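Local coordinates for protein putative phosphosugar isomerase (Clostridium difficile, PDB 3G68) that is a putative double-SIS-domain phosphosugar isomerase that probably binds sugar phosphates, with an activity perhaps related to that of glutamine-fructose-6-phosphate transaminase (isomerizing), at residues A227-L230 / L231-M234; L159-A162 / R163-I167. All coordinates share one frame; numbering follows the deposited sequence.

Contact 1 (A227-L230 / L231-M234); sequences ALKL and LETM
Thr233 and Lys229 meet at the carbonyl O of Lys229, which takes two bonds from one residue. The hydroxyl Thr233 OG1 donates to Lys229 O at 2.8 Å; the C=O...OG1 angle is 137°. The amide of Thr233 adds a weak bond to the same oxygen. Thr233 chi1 of 59° sets OG1 between the backbone N and the carbonyl carbon and turns it back over the previous turn. One residue on, Met234 N bonds to Leu230 O at 2.7 Å. This is the last turn of helix 220-234, the crossover helix of the beta-alpha-beta unit between parallel strands 210-215 and 238-242. Leu230 and Met234, a selenomethionine, pack flank to flank, with Leu230 CD2 3.9 Å from Met234 CG. Leu230 also packs on Ile211 and Ile213 of the sheet. On another side of the helix, the extended Glu232 chain brings OE2 to 3.5 Å from Leu228 CD1. Its OE1 lies 3.1 Å from Lys229 CE, beside the aliphatic part of the lysine. Lys229 NZ stays 4.5 Å from Glu232 OE1, too far for a salt bridge. That ammonium instead pairs with Glu225 and bonds to Thr44 OG1 and Lys143 O.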
loop_
_atom_site.group_PDB
_atom_site.type_symbol
_atom_site.label_atom_id
_atom_site.label_comp_id
_atom_site.label_asym_id
_atom_site.label_seq_id
_atom_site.Cartn_x
_atom_site.Cartn_y
_atom_site.Cartn_z
ATOM N N ALA B 227 49.948 25.774 6.499
ATOM C CA ALA B 227 51.012 26.689 6.130
ATOM C C ALA B 227 52.167 25.923 5.471
ATOM O O ALA B 227 52.641 26.342 4.417
ATOM C CB ALA B 227 51.482 27.484 7.350
ATOM N N LEU B 228 52.618 24.810 6.046
ATOM C CA LEU B 228 53.738 24.038 5.447
ATOM C C LEU B 228 53.368 23.508 4.055
ATOM O O LEU B 228 54.182 23.580 3.146
ATOM C CB LEU B 228 54.161 22.855 6.337
ATOM C CG LEU B 228 55.236 21.893 5.835
ATOM C CD1 LEU B 228 56.574 22.651 5.525
ATOM C CD2 LEU B 228 55.460 20.693 6.832
ATOM N N LYS B 229 52.154 22.987 3.883
ATOM C CA LYS B 229 51.781 22.417 2.565
ATOM C C LYS B 229 51.671 23.498 1.491
ATOM O O LYS B 229 52.095 23.282 0.356
ATOM C CB LYS B 229 50.523 21.548 2.646
ATOM C CG LYS B 229 50.767 20.224 3.400
ATOM C CD LYS B 229 51.655 19.269 2.598
ATOM C CE LYS B 229 52.547 18.388 3.462
ATOM N NZ LYS B 229 51.824 17.376 4.199
ATOM N N LEU B 230 51.160 24.665 1.860
ATOM C CA LEU B 230 51.141 25.806 0.915
ATOM C C LEU B 230 52.591 26.205 0.577
ATOM O O LEU B 230 52.909 26.490 -0.576
ATOM C CB LEU B 230 50.403 27.012 1.497
ATOM C CG LEU B 230 48.861 27.036 1.491
ATOM C CD1 LEU B 230 48.326 28.207 2.331
ATOM C CD2 LEU B 230 48.339 27.108 0.065
ATOM N N LEU B 231 53.451 26.286 1.585
ATOM C CA LEU B 231 54.855 26.637 1.350
ATOM C C LEU B 231 55.495 25.683 0.357
ATOM O O LEU B 231 56.167 26.108 -0.586
ATOM C CB LEU B 231 55.677 26.599 2.645
ATOM C CG LEU B 231 57.170 26.988 2.577
ATOM C CD1 LEU B 231 57.632 27.489 3.967
ATOM C CD2 LEU B 231 58.089 25.843 2.062
ATOM N N GLU B 232 55.292 24.397 0.580
ATOM C CA GLU B 232 55.913 23.361 -0.272
ATOM C C GLU B 232 55.407 23.365 -1.708
ATOM O O GLU B 232 56.141 22.997 -2.615
ATOM C CB GLU B 232 55.668 21.989 0.343
ATOM C CG GLU B 232 56.403 21.760 1.664
ATOM C CD GLU B 232 56.030 20.435 2.366
ATOM O OE1 GLU B 232 54.972 19.832 2.075
ATOM O OE2 GLU B 232 56.811 20.019 3.243
ATOM N N THR B 233 54.175 23.816 -1.925
ATOM C CA THR B 233 53.545 23.741 -3.253
ATOM C C THR B 233 53.463 25.081 -3.982
ATOM O O THR B 233 53.658 25.151 -5.201
ATOM C CB THR B 233 52.147 23.098 -3.130
ATOM O OG1 THR B 233 51.308 23.857 -2.235
ATOM C CG2 THR B 233 52.276 21.663 -2.614
HETATM N N MSE B 234 53.158 26.137 -3.244
HETATM C CA MSE B 234 53.104 27.492 -3.819
HETATM C C MSE B 234 54.501 28.097 -3.907
HETATM O O MSE B 234 54.735 29.057 -4.663
HETATM C CB MSE B 234 52.207 28.397 -2.978
HETATM C CG MSE B 234 50.783 27.907 -2.824
HETATM SE SE MSE B 234 49.751 28.156 -4.449
HETATM C CE MSE B 234 49.594 30.101 -4.356
#

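Contact 2 (L159-A162 / R163-I167); sequences LQIA and REKGI
Gln160 and Arg163 run alongside each other in the same direction on one flank of the helix. Their flat ends are steeply turned, with the amide and guanidinium planes 75° apart. Arg163 NH2 comes 3.4 Å from Gln160 NE2. Both are donors, so no bond joins them. A water links the Arg163 side chain to the backbone O of Gln160. The water accepts from Arg163 NE at 2.9 Å, in the plane of the guanidinium at its edge. It donates to Gln160 O at 2.7 Å. That carbonyl also accepts the helical bond from Glu164 N, so two donors hold it. CG of Arg163 stands anti to the backbone N. The chain then bends at chi3 (61°), which carries the guanidinium back alongside Gln160.

On the neighbouring flank, Ile161 CG2 touches Lys165 CG at 3.9 Å, and Lys165 N bonds to Ile161 O at 2.9 Å. Past the helix end, Ile167 packs its CB 4.1 Å from Ala162 CB. Ile167 N reaches Ala162 O at 2.8 Å, a weak, bent bond.

The second shell fixes the polar ends. Asp23 OD1 bridges the two donors: it forms a salt bridge with Arg163 NH2 and a hydrogen bond with Gln160 NE2. Tyr173 of helix 170-184 bonds to Gln160 NE2 through its hydroxyl and gives Arg163 a cation-pi contact. Lys165 NZ is bonded to Thr32 O.

Gly166 leaves the helix with a positive phi of 90°, a backbone shape that would press a CB against the preceding carbonyl. Gly166 N bonds back to Arg163 O at 3.2 Å. With the bond from Ile167 N to Ala162 O, this makes the Schellman motif that ends helix 145-165.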
loop_
_atom_site.group_PDB
_atom_site.type_symbol
_atom_site.label_atom_id
_atom_site.label_comp_id
_atom_site.label_asym_id
_atom_site.label_seq_id
_atom_site.Cartn_x
_atom_site.Cartn_y
_atom_site.Cartn_z
ATOM N N LEU B 159 41.267 6.618 22.537
ATOM C CA LEU B 159 39.966 6.005 22.796
ATOM C C LEU B 159 40.042 4.546 23.286
ATOM O O LEU B 159 39.292 4.137 24.174
ATOM C CB LEU B 159 39.084 6.126 21.534
ATOM C CG LEU B 159 38.526 7.536 21.253
ATOM C CD1 LEU B 159 37.877 7.642 19.838
ATOM C CD2 LEU B 159 37.505 7.920 22.347
ATOM N N GLN B 160 40.933 3.782 22.673
ATOM C CA GLN B 160 41.181 2.371 22.978
ATOM C C GLN B 160 41.783 2.204 24.366
ATOM O O GLN B 160 41.402 1.297 25.107
ATOM C CB GLN B 160 42.095 1.766 21.908
ATOM C CG GLN B 160 41.386 1.549 20.536
ATOM C CD GLN B 160 40.726 0.184 20.419
ATOM O OE1 GLN B 160 41.243 -0.794 20.935
ATOM N NE2 GLN B 160 39.600 0.107 19.691
ATOM N N ILE B 161 42.701 3.100 24.717
ATOM C CA ILE B 161 43.300 3.108 26.053
ATOM C C ILE B 161 42.226 3.494 27.057
ATOM O O ILE B 161 42.025 2.789 28.023
ATOM C CB ILE B 161 44.466 4.081 26.172
ATOM C CG1 ILE B 161 45.682 3.554 25.421
ATOM C CG2 ILE B 161 44.864 4.274 27.629
ATOM C CD1 ILE B 161 46.756 4.622 25.226
ATOM N N ALA B 162 41.519 4.587 26.785
ATOM C CA ALA B 162 40.478 5.108 27.672
ATOM C C ALA B 162 39.421 4.051 28.024
ATOM O O ALA B 162 39.017 3.907 29.189
ATOM C CB ALA B 162 39.821 6.343 27.035
ATOM N N ARG B 163 38.957 3.323 27.016
ATOM C CA ARG B 163 37.958 2.281 27.256
ATOM C C ARG B 163 38.559 1.148 28.096
ATOM O O ARG B 163 37.953 0.728 29.075
ATOM C CB ARG B 163 37.368 1.761 25.935
ATOM C CG ARG B 163 36.239 0.699 26.101
ATOM C CD ARG B 163 35.634 0.305 24.747
ATOM N NE ARG B 163 36.670 -0.286 23.903
ATOM C CZ ARG B 163 36.503 -0.727 22.668
ATOM N NH1 ARG B 163 35.316 -0.681 22.080
ATOM N NH2 ARG B 163 37.541 -1.248 22.021
ATOM N N GLU B 164 39.745 0.670 27.727
ATOM C CA GLU B 164 40.398 -0.450 28.427
ATOM C C GLU B 164 40.622 -0.141 29.875
ATOM O O GLU B 164 40.349 -0.976 30.754
ATOM C CB GLU B 164 41.731 -0.783 27.752
ATOM C CG GLU B 164 42.623 -1.869 28.417
ATOM C CD GLU B 164 42.064 -3.297 28.388
ATOM O OE1 GLU B 164 41.044 -3.562 27.705
ATOM O OE2 GLU B 164 42.702 -4.160 29.053
ATOM N N LYS B 165 41.117 1.066 30.131
ATOM C CA LYS B 165 41.455 1.499 31.495
ATOM C C LYS B 165 40.255 2.010 32.323
ATOM O O LYS B 165 40.394 2.306 33.509
ATOM C CB LYS B 165 42.612 2.520 31.460
ATOM C CG LYS B 165 43.906 2.038 30.694
ATOM C CD LYS B 165 44.395 0.611 31.044
ATOM C CE LYS B 165 45.823 0.371 30.504
ATOM N NZ LYS B 165 46.375 -1.033 30.746
ATOM N N GLY B 166 39.087 2.104 31.708
ATOM C CA GLY B 166 37.867 2.500 32.398
ATOM C C GLY B 166 37.509 3.971 32.462
ATOM O O GLY B 166 36.556 4.333 33.147
ATOM N N ILE B 167 38.228 4.825 31.735
ATOM C CA ILE B 167 37.932 6.269 31.738
ATOM C C ILE B 167 36.589 6.539 31.051
ATOM O O ILE B 167 35.845 7.453 31.446
ATOM C CB ILE B 167 39.035 7.100 31.025
ATOM C CG1 ILE B 167 40.400 6.889 31.684
ATOM C CG2 ILE B 167 38.692 8.597 31.051
ATOM C CD1 ILE B 167 41.547 7.567 30.920
HETATM O O HOH W 1 39.544 -0.486 24.283
#

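In the fold
After two N-terminal helices, the chain builds a parallel sheet with strands 36-40, 63-67, 84-90, 111-116 and 129-130. Helix 145-165 follows, and contact 2 lies at its C-terminal end, beside helix 170-184. The chain then enters the second parallel sheet at strand 210-215. Contact 1 lies at the end of helix 220-234, just before strand 238-242. It packs on strand 210-215 and helix 316-324. Each contact is local to one helix end, so neither closes a long loop. They come in series and neither nest nor cross. The centres of contacts 1 and 2 are about 37 Å apart. Both touch helix 43-59, at different ends: contact 1 at Thr44 and His47, contact 2 at Tyr55 and Leu59.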